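Local coordinates for protein elongation factor G (Thermus thermophilus, PDB 2DY1) that binds GTP with a magnesium ion and probably acts as a translation elongation factor GTPase that promotes translocation on the ribosome, at residues 103-108 and 143-148; 156-161 and 202-207; 171-176 and 192-197; 210-215 and 235-240. All blocks are in the same frame, centred on the assembly; numbering follows the deposited sequence.

Contact 1: 103-108 and 143-148; sequences VAVSAE and YALLED
Ala107, just past the end of strand 100-106, and Leu145, on helix 142-153, mark the closest approach of the two backbones, their CA atoms 6.9 Å apart. No hydrogen bond joins the segments; one leucine fork bridges them. With CG of Leu145 set anti to its own backbone nitrogen (chi1 174°), the fork reaches out from the helix and its two methyls take separate partners. CD2 comes up against the backbone of Ala107, lying 4.0 Å from Ala107 CA. CD1 points to the strand proper, where it is 4.3 Å from CG1 of Val105. These are relaxed van der Waals distances, so the pair of segments touches lightly, and 111 Å² is buried between them. Strand 129-134 helps to fill the junction, since Val133 is touched by both Ala107 and Leu145, while Val131 supports Val105. The chain turns where it leaves the strand: OG of Ser106 accepts from the backbone N of Glu108 at 3.1 Å, an ST turn spanning Ala107, just where the strand ends. Lys135, which binds GTP, lies beside this bend, the side chain of Ala107 about 5 Å from its own and about 8 Å from the nucleotide. Packing of a helix on the central parallel strands, with the nucleotide at their C-terminal ends, is characteristic of the alpha/beta fold of P-loop GTPases, and here it lies close to the GTP site.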
loop_
_atom_site.group_PDB
_atom_site.type_symbol
_atom_site.label_atom_id
_atom_site.label_comp_id
_atom_site.label_asym_id
_atom_site.label_seq_id
_atom_site.Cartn_x
_atom_site.Cartn_y
_atom_site.Cartn_z
ATOM N N VAL A 103 -4.797 18.007 0.189
ATOM C CA VAL A 103 -5.015 17.184 -0.997
ATOM C C VAL A 103 -4.881 18.010 -2.261
ATOM O O VAL A 103 -5.696 18.881 -2.513
ATOM C CB VAL A 103 -6.442 16.542 -0.921
ATOM C CG1 VAL A 103 -6.654 15.564 -2.067
ATOM C CG2 VAL A 103 -6.635 15.828 0.452
ATOM N N ALA A 104 -3.828 17.743 -3.044
ATOM C CA ALA A 104 -3.595 18.471 -4.290
ATOM C C ALA A 104 -4.505 17.902 -5.358
ATOM O O ALA A 104 -4.653 16.680 -5.488
ATOM C CB ALA A 104 -2.141 18.316 -4.744
ATOM N N VAL A 105 -5.126 18.806 -6.111
ATOM C CA VAL A 105 -6.028 18.425 -7.194
ATOM C C VAL A 105 -5.676 19.282 -8.409
ATOM O O VAL A 105 -5.707 20.509 -8.348
ATOM C CB VAL A 105 -7.517 18.694 -6.801
ATOM C CG1 VAL A 105 -8.454 18.485 -8.018
ATOM C CG2 VAL A 105 -7.917 17.778 -5.664
ATOM N N SER A 106 -5.334 18.635 -9.521
ATOM C CA SER A 106 -5.017 19.366 -10.748
ATOM C C SER A 106 -6.310 19.938 -11.346
ATOM O O SER A 106 -7.305 19.223 -11.467
ATOM C CB SER A 106 -4.368 18.408 -11.761
ATOM O OG SER A 106 -4.458 18.937 -13.069
ATOM N N ALA A 107 -6.294 21.215 -11.715
ATOM C CA ALA A 107 -7.474 21.846 -12.286
ATOM C C ALA A 107 -7.835 21.207 -13.622
ATOM O O ALA A 107 -8.976 21.287 -14.059
ATOM C CB ALA A 107 -7.242 23.341 -12.469
ATOM N N GLU A 108 -6.867 20.562 -14.255
ATOM C CA GLU A 108 -7.106 19.902 -15.541
ATOM C C GLU A 108 -7.908 18.624 -15.389
ATOM O O GLU A 108 -8.803 18.328 -16.175
ATOM C CB GLU A 108 -5.813 19.432 -16.192
ATOM C CG GLU A 108 -4.769 20.407 -16.550
ATOM C CD GLU A 108 -4.115 19.986 -17.849
ATOM O OE1 GLU A 108 -4.462 20.571 -18.897
ATOM O OE2 GLU A 108 -3.282 19.052 -17.825
ATOM N N TYR A 143 -14.462 27.213 -11.751
ATOM C CA TYR A 143 -15.805 27.212 -11.211
ATOM C C TYR A 143 -16.505 25.877 -11.381
ATOM O O TYR A 143 -17.203 25.434 -10.474
ATOM C CB TYR A 143 -16.594 28.370 -11.819
ATOM C CG TYR A 143 -15.975 29.685 -11.412
ATOM C CD1 TYR A 143 -14.962 30.278 -12.175
ATOM C CD2 TYR A 143 -16.321 30.274 -10.202
ATOM C CE1 TYR A 143 -14.303 31.431 -11.728
ATOM C CE2 TYR A 143 -15.677 31.418 -9.743
ATOM C CZ TYR A 143 -14.669 31.990 -10.512
ATOM O OH TYR A 143 -14.045 33.124 -10.051
ATOM N N ALA A 144 -16.298 25.219 -12.521
ATOM C CA ALA A 144 -16.890 23.911 -12.739
ATOM C C ALA A 144 -16.200 22.926 -11.788
ATOM O O ALA A 144 -16.831 21.998 -11.288
ATOM C CB ALA A 144 -16.702 23.474 -14.196
ATOM N N LEU A 145 -14.903 23.130 -11.547
ATOM C CA LEU A 145 -14.165 22.255 -10.638
ATOM C C LEU A 145 -14.747 22.372 -9.237
ATOM O O LEU A 145 -14.951 21.363 -8.580
ATOM C CB LEU A 145 -12.677 22.619 -10.628
ATOM C CG LEU A 145 -11.852 21.840 -9.592
ATOM C CD1 LEU A 145 -11.900 20.343 -9.870
ATOM C CD2 LEU A 145 -10.418 22.334 -9.632
ATOM N N LEU A 146 -15.044 23.588 -8.782
ATOM C CA LEU A 146 -15.648 23.731 -7.451
ATOM C C LEU A 146 -16.968 22.948 -7.372
ATOM O O LEU A 146 -17.253 22.302 -6.360
ATOM C CB LEU A 146 -15.907 25.199 -7.119
ATOM C CG LEU A 146 -14.692 26.093 -6.872
ATOM C CD1 LEU A 146 -15.163 27.494 -6.468
ATOM C CD2 LEU A 146 -13.846 25.482 -5.750
ATOM N N GLU A 147 -17.785 23.006 -8.429
ATOM C CA GLU A 147 -19.044 22.261 -8.410
ATOM C C GLU A 147 -18.773 20.759 -8.349
ATOM O O GLU A 147 -19.456 20.013 -7.645
ATOM C CB GLU A 147 -19.885 22.578 -9.649
ATOM C CG GLU A 147 -20.322 24.027 -9.735
ATOM C CD GLU A 147 -21.325 24.267 -10.850
ATOM O OE1 GLU A 147 -21.554 25.446 -11.202
ATOM O OE2 GLU A 147 -21.894 23.279 -11.366
ATOM N N ASP A 148 -17.770 20.311 -9.089
ATOM C CA ASP A 148 -17.427 18.898 -9.101
ATOM C C ASP A 148 -16.903 18.468 -7.734
ATOM O O ASP A 148 -17.187 17.369 -7.278
ATOM C CB ASP A 148 -16.368 18.598 -10.160
ATOM C CG ASP A 148 -16.887 18.754 -11.581
ATOM O OD1 ASP A 148 -18.124 18.855 -11.779
ATOM O OD2 ASP A 148 -16.039 18.754 -12.499
#

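Contact 2: 156-161 and 202-207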
loop_
_atom_site.group_PDB
_atom_site.type_symbol
_atom_site.label_atom_id
_atom_site.label_comp_id
_atom_site.label_asym_id
_atom_site.label_seq_id
_atom_site.Cartn_x
_atom_site.Cartn_y
_atom_site.Cartn_z
ATOM N N ILE A 156 -17.258 21.512 0.791
ATOM C CA ILE A 156 -16.068 22.295 0.485
ATOM C C ILE A 156 -16.333 23.759 0.817
ATOM O O ILE A 156 -17.488 24.206 0.894
ATOM C CB ILE A 156 -15.643 22.166 -0.997
ATOM C CG1 ILE A 156 -16.802 22.550 -1.921
ATOM C CG2 ILE A 156 -15.177 20.754 -1.262
ATOM C CD1 ILE A 156 -16.404 23.465 -3.054
ATOM N N LEU A 157 -15.262 24.513 1.020
ATOM C CA LEU A 157 -15.386 25.915 1.375
ATOM C C LEU A 157 -14.366 26.697 0.548
ATOM O O LEU A 157 -13.182 26.715 0.863
ATOM C CB LEU A 157 -15.098 26.092 2.866
ATOM C CG LEU A 157 -15.427 27.464 3.454
ATOM C CD1 LEU A 157 -16.928 27.558 3.705
ATOM C CD2 LEU A 157 -14.681 27.660 4.743
ATOM N N PRO A 158 -14.818 27.356 -0.524
ATOM C CA PRO A 158 -13.873 28.120 -1.351
ATOM C C PRO A 158 -13.250 29.298 -0.618
ATOM O O PRO A 158 -13.945 30.196 -0.169
ATOM C CB PRO A 158 -14.729 28.586 -2.535
ATOM C CG PRO A 158 -15.850 27.563 -2.580
ATOM C CD PRO A 158 -16.163 27.340 -1.118
ATOM N N ILE A 159 -11.933 29.293 -0.486
ATOM C CA ILE A 159 -11.225 30.387 0.155
ATOM C C ILE A 159 -10.760 31.343 -0.931
ATOM O O ILE A 159 -10.800 32.564 -0.771
ATOM C CB ILE A 159 -9.965 29.878 0.917
ATOM C CG1 ILE A 159 -10.381 28.889 2.009
ATOM C CG2 ILE A 159 -9.157 31.050 1.463
ATOM C CD1 ILE A 159 -11.413 29.430 2.977
ATOM N N ASP A 160 -10.317 30.772 -2.048
ATOM C CA ASP A 160 -9.786 31.570 -3.148
ATOM C C ASP A 160 -10.568 31.364 -4.426
ATOM O O ASP A 160 -11.128 30.286 -4.655
ATOM C CB ASP A 160 -8.360 31.118 -3.514
ATOM C CG ASP A 160 -7.381 31.252 -2.378
ATOM O OD1 ASP A 160 -7.344 32.342 -1.771
ATOM O OD2 ASP A 160 -6.628 30.273 -2.117
ATOM N N LEU A 161 -10.555 32.412 -5.247
ATOM C CA LEU A 161 -11.092 32.367 -6.607
ATOM C C LEU A 161 -9.910 32.876 -7.451
ATOM O O LEU A 161 -9.040 33.587 -6.968
ATOM C CB LEU A 161 -12.306 33.274 -6.778
ATOM C CG LEU A 161 -13.543 32.816 -6.014
ATOM C CD1 LEU A 161 -14.648 33.843 -6.265
ATOM C CD2 LEU A 161 -13.992 31.421 -6.433
ATOM N N GLN A 202 -18.937 38.380 -4.368
ATOM C CA GLN A 202 -19.833 38.650 -3.251
ATOM C C GLN A 202 -20.704 37.435 -2.933
ATOM O O GLN A 202 -20.932 37.114 -1.766
ATOM C CB GLN A 202 -20.717 39.864 -3.567
ATOM C CG GLN A 202 -20.499 41.043 -2.631
ATOM C CD GLN A 202 -20.622 40.664 -1.160
ATOM O OE1 GLN A 202 -21.578 40.003 -0.754
ATOM N NE2 GLN A 202 -19.655 41.090 -0.355
ATOM N N ARG A 203 -21.188 36.758 -3.973
ATOM C CA ARG A 203 -22.022 35.571 -3.804
ATOM C C ARG A 203 -21.240 34.494 -3.058
ATOM O O ARG A 203 -21.749 33.865 -2.122
ATOM C CB ARG A 203 -22.440 35.040 -5.171
ATOM C CG ARG A 203 -23.450 33.920 -5.159
ATOM C CD ARG A 203 -23.486 33.257 -6.533
ATOM N NE ARG A 203 -23.451 34.235 -7.623
ATOM C CZ ARG A 203 -22.833 34.027 -8.784
ATOM N NH1 ARG A 203 -22.201 32.878 -9.003
ATOM N NH2 ARG A 203 -22.834 34.968 -9.721
ATOM N N PHE A 204 -20.002 34.268 -3.480
ATOM C CA PHE A 204 -19.185 33.264 -2.809
ATOM C C PHE A 204 -18.906 33.653 -1.363
ATOM O O PHE A 204 -18.850 32.788 -0.483
ATOM C CB PHE A 204 -17.864 33.063 -3.564
ATOM C CG PHE A 204 -17.948 32.037 -4.657
ATOM C CD1 PHE A 204 -17.844 30.673 -4.370
ATOM C CD2 PHE A 204 -18.178 32.422 -5.972
ATOM C CE1 PHE A 204 -17.967 29.729 -5.374
ATOM C CE2 PHE A 204 -18.304 31.480 -6.973
ATOM C CZ PHE A 204 -18.198 30.132 -6.675
ATOM N N ARG A 205 -18.711 34.940 -1.104
ATOM C CA ARG A 205 -18.437 35.357 0.263
ATOM C C ARG A 205 -19.635 35.042 1.159
ATOM O O ARG A 205 -19.476 34.542 2.282
ATOM C CB ARG A 205 -18.109 36.855 0.321
ATOM C CG ARG A 205 -17.820 37.327 1.730
ATOM C CD ARG A 205 -17.310 38.745 1.817
ATOM N NE ARG A 205 -17.025 39.047 3.220
ATOM C CZ ARG A 205 -16.395 40.132 3.657
ATOM N NH1 ARG A 205 -15.964 41.052 2.800
ATOM N NH2 ARG A 205 -16.195 40.289 4.961
ATOM N N GLN A 206 -20.833 35.320 0.654
ATOM C CA GLN A 206 -22.064 35.068 1.401
ATOM C C GLN A 206 -22.186 33.573 1.682
ATOM O O GLN A 206 -22.594 33.157 2.765
ATOM C CB GLN A 206 -23.289 35.511 0.595
ATOM C CG GLN A 206 -23.240 36.935 0.065
ATOM C CD GLN A 206 -24.467 37.293 -0.772
ATOM O OE1 GLN A 206 -24.811 36.592 -1.730
ATOM N NE2 GLN A 206 -25.128 38.392 -0.414
ATOM N N GLU A 207 -21.856 32.768 0.681
ATOM C CA GLU A 207 -21.926 31.322 0.825
ATOM C C GLU A 207 -20.940 30.818 1.869
ATOM O O GLU A 207 -21.262 29.918 2.637
ATOM C CB GLU A 207 -21.656 30.647 -0.519
ATOM C CG GLU A 207 -22.818 30.754 -1.494
ATOM C CD GLU A 207 -22.442 30.335 -2.902
ATOM O OE1 GLU A 207 -21.429 29.619 -3.070
ATOM O OE2 GLU A 207 -23.168 30.713 -3.845
#
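The ring of Phe204, projecting from helix 198-213, meets Leu161 and Pro158 of strand 156-165, and all the close packing of this contact is gathered on it. Leu161 CD2 sits 4.2 Å above the ring centroid and only 3° off the normal, a nearly centred CH-pi contact over one face. The sister methyl leans toward the rim on that side, with CD1 of Leu161 3.8 Å from CD2 of Phe204. The first torsion of Leu161 places CG beside its backbone nitrogen (chi1 -68°), and the second then sets the two methyls on the same side of the ring. The Pro158 side chain runs at about a right angle to that of Phe204, and its CG approaches the ring obliquely, 4.1 Å from both CD1 and CE1 of Phe204. Helix 142-153 contributes Leu146, which touches Pro158 and Phe204 alike, and Val175 packs against Leu161 and Phe204. Helix 198-213 lies against the sheet here, in the region between strands 156-165 and 248-252 in the chain, consistent with the G' subdomain that distinguishes EF-G from smaller GTPases. An alanine in place of Phe204 would probably leave the Leu161 methyls and the Pro158 ring without their shared partner and open a gap between helix and sheet. Away from the ring the contact loosens quickly. OE1 of Glu207 stays 6.0 Å from CG of Pro158, and Gln202, Arg203 and Gln206 carry the polar surface of the helix out into solvent.

Contact 3: 171-176 and 192-197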
loop_
_atom_site.group_PDB
_atom_site.type_symbol
_atom_site.label_atom_id
_atom_site.label_comp_id
_atom_site.label_asym_id
_atom_site.label_seq_id
_atom_site.Cartn_x
_atom_site.Cartn_y
_atom_site.Cartn_z
ATOM N N GLY A 171 -3.295 35.439 -10.393
ATOM C CA GLY A 171 -3.364 35.603 -8.959
ATOM C C GLY A 171 -4.580 35.036 -8.269
ATOM O O GLY A 171 -5.263 34.146 -8.777
ATOM N N LEU A 172 -4.848 35.606 -7.095
ATOM C CA LEU A 172 -5.921 35.145 -6.239
ATOM C C LEU A 172 -6.851 36.237 -5.775
ATOM O O LEU A 172 -6.439 37.384 -5.583
ATOM C CB LEU A 172 -5.333 34.542 -4.946
ATOM C CG LEU A 172 -4.287 33.437 -5.004
ATOM C CD1 LEU A 172 -3.941 32.993 -3.590
ATOM C CD2 LEU A 172 -4.852 32.278 -5.810
ATOM N N ILE A 173 -8.109 35.859 -5.610
ATOM C CA ILE A 173 -9.115 36.738 -5.027
ATOM C C ILE A 173 -9.454 36.003 -3.737
ATOM O O ILE A 173 -9.955 34.865 -3.758
ATOM C CB ILE A 173 -10.387 36.850 -5.892
ATOM C CG1 ILE A 173 -10.064 37.544 -7.211
ATOM C CG2 ILE A 173 -11.461 37.671 -5.140
ATOM C CD1 ILE A 173 -11.208 37.512 -8.203
ATOM N N ASP A 174 -9.145 36.633 -2.609
ATOM C CA ASP A 174 -9.410 36.034 -1.310
ATOM C C ASP A 174 -10.860 36.398 -1.006
ATOM O O ASP A 174 -11.161 37.548 -0.701
ATOM C CB ASP A 174 -8.448 36.629 -0.283
ATOM C CG ASP A 174 -8.714 36.123 1.107
ATOM O OD1 ASP A 174 -9.723 36.570 1.682
ATOM O OD2 ASP A 174 -7.934 35.277 1.610
ATOM N N VAL A 175 -11.749 35.412 -1.139
ATOM C CA VAL A 175 -13.193 35.625 -0.985
ATOM C C VAL A 175 -13.606 36.332 0.285
ATOM O O VAL A 175 -14.368 37.303 0.252
ATOM C CB VAL A 175 -13.960 34.279 -1.063
ATOM C CG1 VAL A 175 -15.441 34.503 -0.898
ATOM C CG2 VAL A 175 -13.678 33.602 -2.388
ATOM N N PHE A 176 -13.108 35.835 1.404
ATOM C CA PHE A 176 -13.448 36.399 2.706
ATOM C C PHE A 176 -13.199 37.901 2.853
ATOM O O PHE A 176 -14.083 38.638 3.315
ATOM C CB PHE A 176 -12.670 35.669 3.801
ATOM C CG PHE A 176 -13.059 36.076 5.198
ATOM C CD1 PHE A 176 -14.061 35.395 5.882
ATOM C CD2 PHE A 176 -12.415 37.132 5.836
ATOM C CE1 PHE A 176 -14.414 35.759 7.185
ATOM C CE2 PHE A 176 -12.761 37.506 7.138
ATOM C CZ PHE A 176 -13.761 36.818 7.812
ATOM N N GLU A 192 -6.952 45.137 -7.705
ATOM C CA GLU A 192 -8.364 45.388 -7.477
ATOM C C GLU A 192 -9.162 44.178 -7.923
ATOM O O GLU A 192 -8.747 43.476 -8.850
ATOM C CB GLU A 192 -8.830 46.587 -8.315
ATOM C CG GLU A 192 -8.147 47.868 -7.974
ATOM C CD GLU A 192 -8.826 48.573 -6.824
ATOM O OE1 GLU A 192 -9.607 47.923 -6.094
ATOM O OE2 GLU A 192 -8.572 49.777 -6.647
ATOM N N VAL A 193 -10.289 43.922 -7.265
ATOM C CA VAL A 193 -11.154 42.831 -7.694
ATOM C C VAL A 193 -11.781 43.410 -8.959
ATOM O O VAL A 193 -12.368 44.501 -8.923
ATOM C CB VAL A 193 -12.283 42.535 -6.690
ATOM C CG1 VAL A 193 -13.259 41.546 -7.309
ATOM C CG2 VAL A 193 -11.706 41.970 -5.388
ATOM N N PRO A 194 -11.644 42.712 -10.099
ATOM C CA PRO A 194 -12.226 43.236 -11.337
ATOM C C PRO A 194 -13.726 43.539 -11.179
ATOM O O PRO A 194 -14.461 42.753 -10.588
ATOM C CB PRO A 194 -11.973 42.112 -12.340
ATOM C CG PRO A 194 -10.727 41.476 -11.835
ATOM C CD PRO A 194 -10.958 41.430 -10.342
ATOM N N PRO A 195 -14.189 44.670 -11.729
ATOM C CA PRO A 195 -15.592 45.110 -11.669
ATOM C C PRO A 195 -16.562 44.004 -12.104
ATOM O O PRO A 195 -17.580 43.735 -11.453
ATOM C CB PRO A 195 -15.616 46.301 -12.628
ATOM C CG PRO A 195 -14.235 46.855 -12.510
ATOM C CD PRO A 195 -13.363 45.633 -12.475
ATOM N N GLU A 196 -16.232 43.357 -13.209
ATOM C CA GLU A 196 -17.062 42.288 -13.744
ATOM C C GLU A 196 -17.115 41.033 -12.878
ATOM O O GLU A 196 -17.941 40.158 -13.119
ATOM C CB GLU A 196 -16.565 41.923 -15.137
ATOM C CG GLU A 196 -16.669 43.076 -16.110
ATOM C CD GLU A 196 -15.846 42.855 -17.356
ATOM O OE1 GLU A 196 -16.170 41.929 -18.131
ATOM O OE2 GLU A 196 -14.869 43.607 -17.554
ATOM N N GLU A 197 -16.246 40.949 -11.874
ATOM C CA GLU A 197 -16.195 39.782 -10.999
ATOM C C GLU A 197 -16.844 40.025 -9.646
ATOM O O GLU A 197 -17.140 39.076 -8.922
ATOM C CB GLU A 197 -14.743 39.389 -10.707
ATOM C CG GLU A 197 -13.890 38.969 -11.886
ATOM C CD GLU A 197 -14.004 37.496 -12.191
ATOM O OE1 GLU A 197 -13.060 36.948 -12.802
ATOM O OE2 GLU A 197 -15.035 36.884 -11.834
#
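No aromatic ring or other planar side chain takes part where Ile173 meets Val193 and Pro194, and the contact has no stacked faces. The one ring is that of Pro194, and it is touched at a single corner: its CD, the carbon bonded to the backbone nitrogen, lies 4.5 Å from CD1 of Ile173. The remaining touch is between branch methyls, CG2 of Ile173 being 4.3 Å from CG2 of Val193. Ile173 therefore serves two neighbours with two different arms. Its short branch faces the valine, while the long arm runs extended (chi2 171°) and carries CD1 on to the proline. Both distances are loose, and Ile173 supplies 62 Å² of the 113 Å² buried. The setting is an antiparallel extension of the GTPase sheet, probably part of the G' insertion of EF-G: strand 168-174 pairs with strand 156-165, and the segment 192-197 leads from the outermost strand at this end of the sheet, 187-191, to helix 198-213. Val201 on that helix is touched by both Ile173 and Val193, and Leu163 supports Pro194 from the sheet. Polar groups hold the connection itself. Glu197 N bonds back to Pro194 O at 2.8 Å, closing a turn just ahead of helix 198-213. Val193 O accepts from Arg198, and the carboxylate of Glu197 makes a salt bridge to Arg200 through OE2, so its charge is answered within the helix that follows.

Contact 4: 210-215 and 235-240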
loop_
_atom_site.group_PDB
_atom_site.type_symbol
_atom_site.label_atom_id
_atom_site.label_comp_id
_atom_site.label_asym_id
_atom_site.label_seq_id
_atom_site.Cartn_x
_atom_site.Cartn_y
_atom_site.Cartn_z
ATOM N N GLU A 210 -22.185 31.881 5.428
ATOM C CA GLU A 210 -23.296 31.020 5.791
ATOM C C GLU A 210 -22.848 29.597 6.132
ATOM O O GLU A 210 -23.337 29.006 7.095
ATOM C CB GLU A 210 -24.348 31.009 4.667
ATOM C CG GLU A 210 -25.167 32.337 4.529
ATOM C CD GLU A 210 -26.313 32.267 3.513
ATOM O OE1 GLU A 210 -26.949 31.200 3.398
ATOM O OE2 GLU A 210 -26.592 33.286 2.841
ATOM N N ALA A 211 -21.901 29.042 5.372
ATOM C CA ALA A 211 -21.439 27.680 5.666
ATOM C C ALA A 211 -20.752 27.567 7.026
ATOM O O ALA A 211 -20.896 26.556 7.724
ATOM C CB ALA A 211 -20.490 27.187 4.557
ATOM N N ILE A 212 -20.004 28.599 7.396
ATOM C CA ILE A 212 -19.304 28.618 8.668
ATOM C C ILE A 212 -20.283 28.802 9.822
ATOM O O ILE A 212 -20.206 28.085 10.825
ATOM C CB ILE A 212 -18.281 29.746 8.714
ATOM C CG1 ILE A 212 -17.187 29.464 7.670
ATOM C CG2 ILE A 212 -17.682 29.863 10.132
ATOM C CD1 ILE A 212 -16.217 30.592 7.463
ATOM N N VAL A 213 -21.182 29.766 9.680
ATOM C CA VAL A 213 -22.176 30.043 10.717
ATOM C C VAL A 213 -22.966 28.792 11.088
ATOM O O VAL A 213 -23.169 28.505 12.274
ATOM C CB VAL A 213 -23.153 31.170 10.259
ATOM C CG1 VAL A 213 -24.378 31.231 11.177
ATOM C CG2 VAL A 213 -22.432 32.500 10.294
ATOM N N GLU A 214 -23.390 28.042 10.077
ATOM C CA GLU A 214 -24.164 26.829 10.290
ATOM C C GLU A 214 -23.486 25.723 11.103
ATOM O O GLU A 214 -24.158 24.815 11.592
ATOM C CB GLU A 214 -24.622 26.274 8.952
ATOM C CG GLU A 214 -25.704 27.128 8.318
ATOM C CD GLU A 214 -26.002 26.732 6.892
ATOM O OE1 GLU A 214 -26.923 27.324 6.290
ATOM O OE2 GLU A 214 -25.310 25.831 6.369
ATOM N N THR A 215 -22.170 25.808 11.273
ATOM C CA THR A 215 -21.443 24.797 12.040
ATOM C C THR A 215 -21.240 25.169 13.494
ATOM O O THR A 215 -20.680 24.380 14.263
ATOM C CB THR A 215 -20.034 24.566 11.481
ATOM O OG1 THR A 215 -19.255 25.752 11.672
ATOM C CG2 THR A 215 -20.097 24.196 10.028
ATOM N N GLU A 235 -13.664 33.410 12.652
ATOM C CA GLU A 235 -12.375 32.714 12.500
ATOM C C GLU A 235 -12.361 31.454 13.362
ATOM O O GLU A 235 -12.000 30.370 12.896
ATOM C CB GLU A 235 -11.206 33.600 12.944
ATOM C CG GLU A 235 -11.022 34.894 12.174
ATOM C CD GLU A 235 -9.890 35.741 12.749
ATOM O OE1 GLU A 235 -8.724 35.285 12.709
ATOM O OE2 GLU A 235 -10.167 36.856 13.247
ATOM N N LYS A 236 -12.751 31.599 14.625
ATOM C CA LYS A 236 -12.759 30.465 15.540
ATOM C C LYS A 236 -13.729 29.384 15.091
ATOM O O LYS A 236 -13.432 28.197 15.189
ATOM C CB LYS A 236 -13.102 30.924 16.965
ATOM C CG LYS A 236 -12.025 31.814 17.584
ATOM C CD LYS A 236 -12.347 32.212 19.023
ATOM C CE LYS A 236 -11.212 33.033 19.630
ATOM N NZ LYS A 236 -11.493 33.463 21.033
ATOM N N ALA A 237 -14.891 29.781 14.584
ATOM C CA ALA A 237 -15.856 28.806 14.122
ATOM C C ALA A 237 -15.297 28.048 12.910
ATOM O O ALA A 237 -15.457 26.835 12.808
ATOM C CB ALA A 237 -17.169 29.488 13.756
ATOM N N PHE A 238 -14.654 28.788 12.010
ATOM C CA PHE A 238 -14.031 28.214 10.807
ATOM C C PHE A 238 -13.011 27.152 11.216
ATOM O O PHE A 238 -13.085 26.017 10.750
ATOM C CB PHE A 238 -13.338 29.323 10.011
ATOM C CG PHE A 238 -12.438 28.820 8.901
ATOM C CD1 PHE A 238 -12.966 28.135 7.824
ATOM C CD2 PHE A 238 -11.071 29.066 8.946
ATOM C CE1 PHE A 238 -12.132 27.690 6.773
ATOM C CE2 PHE A 238 -10.227 28.625 7.905
ATOM C CZ PHE A 238 -10.765 27.943 6.827
ATOM N N HIS A 239 -12.091 27.519 12.097
ATOM C CA HIS A 239 -11.053 26.589 12.568
ATOM C C HIS A 239 -11.667 25.355 13.225
ATOM O O HIS A 239 -11.219 24.225 13.017
ATOM C CB HIS A 239 -10.137 27.284 13.574
ATOM C CG HIS A 239 -8.924 26.484 13.939
ATOM N ND1 HIS A 239 -7.768 26.492 13.180
ATOM C CD2 HIS A 239 -8.690 25.641 14.971
ATOM C CE1 HIS A 239 -6.878 25.688 13.735
ATOM N NE2 HIS A 239 -7.411 25.159 14.823
ATOM N N GLU A 240 -12.714 25.566 14.016
ATOM C CA GLU A 240 -13.349 24.460 14.701
ATOM C C GLU A 240 -14.075 23.539 13.732
ATOM O O GLU A 240 -14.065 22.315 13.890
ATOM C CB GLU A 240 -14.308 25.033 15.765
ATOM C CG GLU A 240 -14.970 24.017 16.659
ATOM C CD GLU A 240 -13.998 23.238 17.526
ATOM O OE1 GLU A 240 -12.828 23.661 17.692
ATOM O OE2 GLU A 240 -14.431 22.196 18.053
HETATM O O HOH W 1 -17.633 25.653 13.973
#
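The first torsion of Ile212 (chi1 -65°) sets CG1 beside the backbone nitrogen and CG2 anti to it, and both branches then face helix 231-243 at Ala237 and Phe238. CG2 presses on that helix at 3.7 Å from CB of Ala237, and the same methyl lies 3.7 Å from Phe238 N. The longer branch ends at CD1, 4.0 Å from CB of Phe238, meeting the phenylalanine obliquely at the root of its ring. The small side chain of Ala237 suits so close an approach, the CA atoms of Ile212 and Phe238 being 5.7 Å apart. A glycine in place of Ile212 would probably leave Ala237 and the base of Phe238 without their apolar cover and open a gap between the helices. Around Thr215 the contact becomes polar. Thr215 holds OG1 between its backbone nitrogen and carbonyl carbon (chi1 66°), folded back to donate to Ile212 O at 2.7 Å. This bond lies in the carbonyl plane, on a lone pair, and Thr215 N gives that same oxygen a second bond of 3.0 Å. Water 1 then spans the segments, 2.8 Å from Thr215 OG1 and 2.7 Å from Ala237 O. Leu234 and Leu219 add apolar cover nearby. Methyl packing therefore holds the helices close, while the polar link is mediated by a water that has more acceptors within reach than protons to give, and the threonine hydroxyl, its proton spent on Ile212 O, can serve that water only as an acceptor.

How the contacts relate
All four contacts belong to the GTP-binding domain, but at different depths. Contact 1 is core, its three touching residues all buried in the central sheet near GTP; contacts 2, 3 and 4 each include a partly exposed residue (Phe204, Pro194, Thr215), lie nearer the surface and are away from the GTP site. Contacts 2 and 3 are joined directly, since strands 156-165 and 168-174 are neighbours and Leu161 O lies 2.8 Å from Ile173 N, a probable hydrogen bond. Contacts 2 and 4 share helix 198-213, and Leu157 bridges them by packing on Ala211 and Phe238. Contact 1 reaches contact 2 through Leu146 and Tyr143, which touch Phe204. Aliphatic methyls dominate contacts 1 and 3, an aromatic face contact 2, and contact 4 adds water.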